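Local coordinates for aeromonas extracellular serine protease (Aeromonas sobria, PDB 3WQB), which cleaves peptide bonds after paired basic residues, one of them lysine, as a calcium-binding, secreted subtilisin-type serine protease of the furin subfamily, at residues 509-514 with 572-577; 228-233 with 561-566. The protein carries 1 engineered substitution. All blocks are in the same frame, centred on the assembly; numbering follows the deposited sequence.

Contact 1 (509-514 with 572-577); sequences SLVGQS and TTLTER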
ATOM      1  N   SER A 509     -14.314   2.741   6.056  1.00 11.14           N
ATOM      2  CA  SER A 509     -14.671   1.382   6.443  1.00 11.47           C
ATOM      3  C   SER A 509     -14.492   1.049   7.924  1.00 11.32           C
ATOM      4  O   SER A 509     -14.602  -0.117   8.300  1.00 11.91           O
ATOM      5  CB  SER A 509     -13.912   0.371   5.574  1.00 11.32           C
ATOM      6  OG  SER A 509     -12.536   0.345   5.915  1.00 12.71           O
ATOM      7  N   LEU A 510     -14.228   2.053   8.763  1.00 11.24           N
ATOM      8  CA  LEU A 510     -14.110   1.811  10.209  1.00 11.66           C
ATOM      9  C   LEU A 510     -15.466   1.599  10.878  1.00 12.28           C
ATOM     10  O   LEU A 510     -15.815   2.278  11.846  1.00 12.90           O
ATOM     11  CB  LEU A 510     -13.322   2.931  10.903  1.00 11.41           C
ATOM     12  CG  LEU A 510     -11.870   3.092  10.458  1.00 11.62           C
ATOM     13  CD1 LEU A 510     -11.239   4.283  11.155  1.00 12.82           C
ATOM     14  CD2 LEU A 510     -11.080   1.815  10.730  1.00 11.99           C
ATOM     15  N   VAL A 511     -16.197   0.613  10.374  1.00 12.74           N
ATOM     16  CA  VAL A 511     -17.559   0.314  10.831  1.00 13.21           C
ATOM     17  C   VAL A 511     -17.598  -0.770  11.922  1.00 13.90           C
ATOM     18  O   VAL A 511     -18.674  -1.264  12.282  1.00 14.87           O
ATOM     19  CB  VAL A 511     -18.456  -0.099   9.635  1.00 13.18           C
ATOM     20  CG1 VAL A 511     -18.570   1.039   8.616  1.00 13.57           C
ATOM     21  CG2 VAL A 511     -17.928  -1.388   8.972  1.00 14.12           C
ATOM     22  N   GLY A 512     -16.424  -1.123  12.447  1.00 14.48           N
ATOM     23  CA  GLY A 512     -16.284  -2.206  13.412  1.00 14.89           C
ATOM     24  C   GLY A 512     -17.038  -2.028  14.712  1.00 14.81           C
ATOM     25  O   GLY A 512     -17.373  -3.019  15.365  1.00 14.83           O
ATOM     26  N   GLN A 513     -17.314  -0.785  15.101  1.00 15.54           N
ATOM     27  CA  GLN A 513     -18.090  -0.557  16.321  1.00 15.99           C
ATOM     28  C   GLN A 513     -19.522  -1.052  16.146  1.00 16.61           C
ATOM     29  O   GLN A 513     -20.075  -1.685  17.050  1.00 17.26           O
ATOM     30  CB  GLN A 513     -18.076   0.911  16.717  1.00 15.80           C
ATOM     31  CG  GLN A 513     -16.698   1.429  17.070  1.00 15.73           C
ATOM     32  CD  GLN A 513     -16.635   2.949  17.051  1.00 14.89           C
ATOM     33  OE1 GLN A 513     -16.981   3.589  16.056  1.00 15.11           O
ATOM     34  NE2 GLN A 513     -16.198   3.528  18.155  1.00 16.36           N
ATOM     35  N   SER A 514     -20.097  -0.789  14.976  1.00 17.17           N
ATOM     36  CA  SER A 514     -21.426  -1.279  14.634  1.00 18.45           C
ATOM     37  C   SER A 514     -21.435  -2.795  14.469  1.00 19.11           C
ATOM     38  O   SER A 514     -22.363  -3.470  14.929  1.00 19.67           O
ATOM     39  CB  SER A 514     -21.954  -0.590  13.375  1.00 18.29           C
ATOM     40  OG  SER A 514     -22.156   0.790  13.620  1.00 18.93           O
ATOM     41  N   THR A 572     -26.209  -9.818   5.012  1.00 24.09           N
ATOM     42  CA  THR A 572     -26.727  -9.162   6.210  1.00 24.99           C
ATOM     43  C   THR A 572     -26.664  -7.654   5.976  1.00 24.44           C
ATOM     44  O   THR A 572     -25.861  -7.172   5.173  1.00 24.48           O
ATOM     45  CB  THR A 572     -25.854  -9.496   7.464  1.00 25.43           C
ATOM     46  OG1 THR A 572     -25.587 -10.901   7.527  1.00 27.71           O
ATOM     47  CG2 THR A 572     -26.549  -9.070   8.760  1.00 26.67           C
ATOM     48  N   THR A 573     -27.521  -6.906   6.660  1.00 24.14           N
ATOM     49  CA  THR A 573     -27.374  -5.457   6.709  1.00 23.85           C
ATOM     50  C   THR A 573     -26.840  -5.037   8.075  1.00 23.24           C
ATOM     51  O   THR A 573     -27.310  -5.501   9.116  1.00 23.64           O
ATOM     52  CB  THR A 573     -28.685  -4.717   6.359  1.00 24.26           C
ATOM     53  OG1 THR A 573     -28.978  -4.913   4.972  1.00 25.01           O
ATOM     54  CG2 THR A 573     -28.555  -3.211   6.627  1.00 24.38           C
ATOM     55  N   LEU A 574     -25.830  -4.178   8.053  1.00 22.30           N
ATOM     56  CA  LEU A 574     -25.293  -3.579   9.255  1.00 21.74           C
ATOM     57  C   LEU A 574     -25.745  -2.129   9.267  1.00 21.00           C
ATOM     58  O   LEU A 574     -25.584  -1.418   8.278  1.00 20.47           O
ATOM     59  CB  LEU A 574     -23.764  -3.673   9.241  1.00 22.32           C
ATOM     60  CG  LEU A 574     -22.970  -3.123  10.426  1.00 23.71           C
ATOM     61  CD1 LEU A 574     -23.261  -3.910  11.698  1.00 25.11           C
ATOM     62  CD2 LEU A 574     -21.484  -3.134  10.104  1.00 24.28           C
ATOM     63  N   THR A 575     -26.343  -1.704  10.375  1.00 20.49           N
ATOM     64  CA  THR A 575     -26.761  -0.320  10.533  1.00 20.18           C
ATOM     65  C   THR A 575     -25.780   0.395  11.444  1.00 19.61           C
ATOM     66  O   THR A 575     -25.455  -0.093  12.532  1.00 19.83           O
ATOM     67  CB  THR A 575     -28.199  -0.216  11.086  1.00 20.19           C
ATOM     68  OG1 THR A 575     -29.081  -0.948  10.226  1.00 21.83           O
ATOM     69  CG2 THR A 575     -28.657   1.245  11.158  1.00 20.68           C
ATOM     70  N   GLU A 576     -25.283   1.536  10.971  1.00 18.83           N
ATOM     71  CA  GLU A 576     -24.448   2.395  11.791  1.00 18.46           C
ATOM     72  C   GLU A 576     -25.351   3.402  12.477  1.00 18.63           C
ATOM     73  O   GLU A 576     -25.907   4.292  11.826  1.00 19.10           O
ATOM     74  CB  GLU A 576     -23.443   3.169  10.948  1.00 18.07           C
ATOM     75  CG  GLU A 576     -22.348   2.377  10.290  1.00 17.35           C
ATOM     76  CD  GLU A 576     -21.283   3.315   9.775  1.00 15.58           C
ATOM     77  OE1 GLU A 576     -20.497   3.821  10.601  1.00 15.30           O
ATOM     78  OE2 GLU A 576     -21.254   3.571   8.553  1.00 15.30           O
ATOM     79  N   ARG A 577     -25.482   3.259  13.787  1.00 19.34           N
ATOM     80  CA  ARG A 577     -26.307   4.173  14.575  1.00 19.77           C
ATOM     81  C   ARG A 577     -25.476   5.386  14.979  1.00 19.05           C
ATOM     82  O   ARG A 577     -24.319   5.256  15.391  1.00 18.95           O
ATOM     83  CB  ARG A 577     -26.852   3.460  15.810  1.00 20.82           C
ATOM     84  CG  ARG A 577     -27.473   2.100  15.518  1.00 23.78           C
ATOM     85  CD  ARG A 577     -28.973   2.196  15.284  1.00 28.02           C
ATOM     86  NE  ARG A 577     -29.499   1.034  14.566  1.00 31.22           N
ATOM     87  CZ  ARG A 577     -29.758  -0.153  15.112  1.00 32.97           C
ATOM     88  NH1 ARG A 577     -29.546  -0.366  16.406  1.00 34.26           N
ATOM     89  NH2 ARG A 577     -30.235  -1.135  14.359  1.00 34.17           N
TER
HETATM   90  O   HOH W   1     -20.129   2.380  12.910  1.00 17.88           O
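The carboxylate of Glu576 reaches Ser514 through one bridging water, which donates to Glu576 OE1 at 2.7 Å and lies equally close to Ser514 OG. No direct hydrogen bond joins the two segments. The other carboxylate oxygen, OE2, forms salt bridges with Arg232 and Arg559, and these hold the far end of the glutamate. Beyond CG the Glu576 chain is extended (chi2 -167°), which carries CD away from the strand to Val511; there Val511 CG1 lies 3.7 Å from Glu576 OE2, the two side chains crossing at about a right angle. Ser514 OG, anti to its own carbonyl carbon (chi1 -66°), faces the strand backbone, 3.3 Å from Glu576 CA. Leu574 CD1 lies 3.4 Å from Ser514 O and 3.9 Å from Ser514 CB; the apolar pair is Leu574 CD2 with Val511 CG2 at 4.1 Å. Leu574 also touches Leu515, directly after Ser514, and Gln518, about one turn later. Val511 is the N-cap of helix 512-520, so the contact sets its first turn on the P-domain edge strand 571-576 of a four-stranded antiparallel sheet; strands 222-225 and 228-233 come from the subtilisin domain, and this domain pairing is characteristic of furin-like proteases.

Contact 2 (228-233 with 561-566); sequences YVLNRT and VSLLNR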
ATOM      1  N   TYR A 228     -15.598 -12.223   4.568  1.00 22.07           N
ATOM      2  CA  TYR A 228     -16.749 -11.335   4.346  1.00 21.19           C
ATOM      3  C   TYR A 228     -16.381 -10.224   3.380  1.00 19.93           C
ATOM      4  O   TYR A 228     -15.231  -9.791   3.332  1.00 20.16           O
ATOM      5  CB  TYR A 228     -17.231 -10.701   5.657  1.00 21.86           C
ATOM      6  CG  TYR A 228     -17.926 -11.655   6.604  1.00 24.20           C
ATOM      7  CD1 TYR A 228     -17.190 -12.520   7.418  1.00 26.07           C
ATOM      8  CD2 TYR A 228     -19.321 -11.688   6.695  1.00 26.44           C
ATOM      9  CE1 TYR A 228     -17.822 -13.401   8.292  1.00 27.94           C
ATOM     10  CE2 TYR A 228     -19.967 -12.564   7.573  1.00 27.87           C
ATOM     11  CZ  TYR A 228     -19.210 -13.416   8.365  1.00 28.72           C
ATOM     12  OH  TYR A 228     -19.837 -14.283   9.232  1.00 30.90           O
ATOM     13  N   VAL A 229     -17.361  -9.769   2.609  1.00 17.72           N
ATOM     14  CA  VAL A 229     -17.212  -8.582   1.777  1.00 16.20           C
ATOM     15  C   VAL A 229     -18.180  -7.517   2.289  1.00 15.23           C
ATOM     16  O   VAL A 229     -19.363  -7.797   2.519  1.00 15.24           O
ATOM     17  CB  VAL A 229     -17.469  -8.868   0.272  1.00 15.88           C
ATOM     18  CG1 VAL A 229     -17.219  -7.622  -0.572  1.00 16.20           C
ATOM     19  CG2 VAL A 229     -16.597 -10.010  -0.232  1.00 16.89           C
ATOM     20  N   LEU A 230     -17.663  -6.308   2.485  1.00 15.03           N
ATOM     21  CA  LEU A 230     -18.460  -5.176   2.958  1.00 14.22           C
ATOM     22  C   LEU A 230     -18.473  -4.050   1.940  1.00 13.71           C
ATOM     23  O   LEU A 230     -17.448  -3.739   1.335  1.00 13.47           O
ATOM     24  CB  LEU A 230     -17.918  -4.619   4.284  1.00 14.86           C
ATOM     25  CG  LEU A 230     -17.802  -5.534   5.498  1.00 16.02           C
ATOM     26  CD1 LEU A 230     -16.478  -6.301   5.456  1.00 18.39           C
ATOM     27  CD2 LEU A 230     -17.901  -4.692   6.777  1.00 17.83           C
ATOM     28  N   ASN A 231     -19.636  -3.429   1.771  1.00 13.89           N
ATOM     29  CA  ASN A 231     -19.767  -2.221   0.965  1.00 13.96           C
ATOM     30  C   ASN A 231     -20.943  -1.413   1.485  1.00 14.13           C
ATOM     31  O   ASN A 231     -21.877  -1.981   2.053  1.00 15.36           O
ATOM     32  CB  ASN A 231     -19.977  -2.560  -0.522  1.00 14.42           C
ATOM     33  CG  ASN A 231     -21.334  -3.195  -0.796  1.00 15.52           C
ATOM     34  OD1 ASN A 231     -21.541  -4.380  -0.553  1.00 17.12           O
ATOM     35  ND2 ASN A 231     -22.261  -2.399  -1.308  1.00 17.47           N
ATOM     36  N   ARG A 232     -20.894  -0.098   1.295  1.00 14.18           N
ATOM     37  CA  ARG A 232     -22.003   0.767   1.673  1.00 14.36           C
ATOM     38  C   ARG A 232     -23.130   0.607   0.681  1.00 14.99           C
ATOM     39  O   ARG A 232     -22.907   0.465  -0.519  1.00 14.73           O
ATOM     40  CB  ARG A 232     -21.570   2.234   1.738  1.00 13.95           C
ATOM     41  CG  ARG A 232     -20.516   2.481   2.802  1.00 14.15           C
ATOM     42  CD  ARG A 232     -20.345   3.954   3.135  1.00 12.42           C
ATOM     43  NE  ARG A 232     -19.518   4.119   4.333  1.00 11.71           N
ATOM     44  CZ  ARG A 232     -19.970   3.945   5.574  1.00 11.39           C
ATOM     45  NH1 ARG A 232     -21.248   3.633   5.782  1.00 12.95           N
ATOM     46  NH2 ARG A 232     -19.167   4.099   6.614  1.00 12.81           N
ATOM     47  N   THR A 233     -24.348   0.606   1.201  1.00 16.21           N
ATOM     48  CA  THR A 233     -25.526   0.681   0.354  1.00 18.27           C
ATOM     49  C   THR A 233     -26.099   2.079   0.528  1.00 19.03           C
ATOM     50  O   THR A 233     -25.776   2.770   1.491  1.00 20.37           O
ATOM     51  CB  THR A 233     -26.549  -0.423   0.695  1.00 18.46           C
ATOM     52  OG1 THR A 233     -27.675  -0.319  -0.189  1.00 21.23           O
ATOM     53  CG2 THR A 233     -27.023  -0.325   2.133  1.00 18.92           C
ATOM     54  N   VAL A 561     -24.716  -0.798   5.705  1.00 15.13           N
ATOM     55  CA  VAL A 561     -23.595  -1.467   5.075  1.00 15.78           C
ATOM     56  C   VAL A 561     -24.020  -2.898   4.783  1.00 15.92           C
ATOM     57  O   VAL A 561     -24.582  -3.571   5.649  1.00 16.44           O
ATOM     58  CB  VAL A 561     -22.361  -1.452   6.007  1.00 15.75           C
ATOM     59  CG1 VAL A 561     -21.198  -2.232   5.403  1.00 16.64           C
ATOM     60  CG2 VAL A 561     -21.938  -0.009   6.309  1.00 15.87           C
ATOM     61  N   SER A 562     -23.757  -3.347   3.562  1.00 16.36           N
ATOM     62  CA  SER A 562     -24.058  -4.709   3.143  1.00 17.63           C
ATOM     63  C   SER A 562     -22.891  -5.615   3.535  1.00 17.57           C
ATOM     64  O   SER A 562     -21.718  -5.313   3.235  1.00 17.62           O
ATOM     65  CB  SER A 562     -24.286  -4.764   1.624  1.00 17.79           C
ATOM     66  OG  SER A 562     -25.241  -3.797   1.186  1.00 21.85           O
ATOM     67  N   LEU A 563     -23.217  -6.707   4.217  1.00 17.67           N
ATOM     68  CA  LEU A 563     -22.257  -7.718   4.632  1.00 18.25           C
ATOM     69  C   LEU A 563     -22.526  -9.010   3.870  1.00 18.14           C
ATOM     70  O   LEU A 563     -23.625  -9.568   3.956  1.00 18.80           O
ATOM     71  CB  LEU A 563     -22.367  -7.990   6.137  1.00 18.84           C
ATOM     72  CG  LEU A 563     -22.421  -6.829   7.128  1.00 20.76           C
ATOM     73  CD1 LEU A 563     -22.900  -7.327   8.475  1.00 22.87           C
ATOM     74  CD2 LEU A 563     -21.047  -6.208   7.243  1.00 21.84           C
ATOM     75  N   LEU A 564     -21.533  -9.479   3.122  1.00 17.53           N
ATOM     76  CA  LEU A 564     -21.639 -10.745   2.391  1.00 17.44           C
ATOM     77  C   LEU A 564     -20.758 -11.798   3.023  1.00 17.76           C
ATOM     78  O   LEU A 564     -19.546 -11.623   3.104  1.00 17.44           O
ATOM     79  CB  LEU A 564     -21.251 -10.557   0.922  1.00 17.62           C
ATOM     80  CG  LEU A 564     -21.083 -11.798   0.033  1.00 17.21           C
ATOM     81  CD1 LEU A 564     -22.425 -12.495  -0.184  1.00 18.23           C
ATOM     82  CD2 LEU A 564     -20.468 -11.410  -1.306  1.00 18.99           C
ATOM     83  N   ASN A 565     -21.367 -12.889   3.472  1.00 18.31           N
ATOM     84  CA  ASN A 565     -20.622 -14.075   3.870  1.00 19.57           C
ATOM     85  C   ASN A 565     -20.225 -14.818   2.590  1.00 20.28           C
ATOM     86  O   ASN A 565     -21.085 -15.335   1.885  1.00 20.15           O
ATOM     87  CB  ASN A 565     -21.510 -14.948   4.762  1.00 19.95           C
ATOM     88  CG  ASN A 565     -20.776 -16.146   5.343  1.00 21.08           C
ATOM     89  OD1 ASN A 565     -20.132 -16.907   4.625  1.00 22.32           O
ATOM     90  ND2 ASN A 565     -20.888 -16.323   6.654  1.00 23.91           N
ATOM     91  N   ARG A 566     -18.929 -14.867   2.284  1.00 21.13           N
ATOM     92  CA  ARG A 566     -18.478 -15.367   0.975  1.00 22.14           C
ATOM     93  C   ARG A 566     -18.717 -16.863   0.783  1.00 23.08           C
ATOM     94  O   ARG A 566     -18.941 -17.326  -0.340  1.00 23.72           O
ATOM     95  CB  ARG A 566     -17.003 -15.034   0.740  1.00 22.05           C
ATOM     96  CG  ARG A 566     -16.727 -13.542   0.692  1.00 23.22           C
ATOM     97  CD  ARG A 566     -15.257 -13.258   0.455  1.00 25.13           C
ATOM     98  NE  ARG A 566     -14.914 -13.324  -0.963  1.00 26.40           N
ATOM     99  CZ  ARG A 566     -13.732 -12.984  -1.468  1.00 28.43           C
ATOM    100  NH1 ARG A 566     -12.760 -12.545  -0.674  1.00 30.06           N
ATOM    101  NH2 ARG A 566     -13.520 -13.082  -2.773  1.00 29.21           N
TER
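This is an antiparallel strand pairing between the two domains: strand 228-233 belongs to the subtilisin domain and strand 559-565 to the P-domain, and they are the two middle strands of a four-stranded sheet. The axes of the two short strand segments approach to 4.5 Å, with N-to-C directions 154° apart. Four backbone hydrogen bonds fix the register. Val229 and Leu564 bond reciprocally, with Val229 N to Leu564 O at 2.9 Å and Leu564 N to Val229 O at 2.8 Å. Asn231 and Ser562 form the next hydrogen-bonded pair, where Ser562 N meets Asn231 O at a C=O...N angle of 173°. Between and beyond them lie the non-hydrogen-bonded pairs Tyr228-Asn565, Leu230-Leu563 and Arg232-Val561. The result is one continuous sheet shared by protease and P-domain, with 222-225 outside one strand and 571-576 outside the other.

On the face carrying Leu230, the side chains of Leu230 and Leu563 lie side by side, pointing the same way, and their CD2 atoms are 3.5 Å apart. Helix 512-520 covers Leu563 there through Leu515 and Gln518. Toward one end Arg232 NH1 packs 3.7 Å from Val561 CG2, while Phe507 O accepts from Arg232 NE and Asn508 O from NH2. At the other end the Tyr228 ring crosses Asn565 obliquely, ring and amide planes 59° apart, with Tyr228 CE2 4.0 Å from Asn565 CB; Asn565 OD1 accepts a hydrogen bond from Thr568 N. The opposite face carries Val229, whose CG2, anti to the carbonyl carbon, meets Arg566 CD at 3.6 Å, and Asn231, whose OD1 lies 3.5 Å from Ser562 CB.

How the contacts relate
The two contacts have centres about 10 Å apart and share one antiparallel sheet, ordered 222-225, 228-233, 559-565, 571-576. Their segments alternate along the chain: 228-233, 509-514, 561-566, 572-577. Contact 2 joins the central strands, and contact 1 adds the helix start against the outer strand; consecutive strands 559-565 and 571-576 link them, with Leu574 N 2.8 Å from Val561 O in a probable hydrogen bond. A salt bridge of 2.8 Å from Glu576 OE2 to Arg232 NH1 runs directly between the contacts. Because Arg232 comes from the subtilisin domain and Glu576 from the P-domain, this charge pair spans the same domain boundary as the sheet.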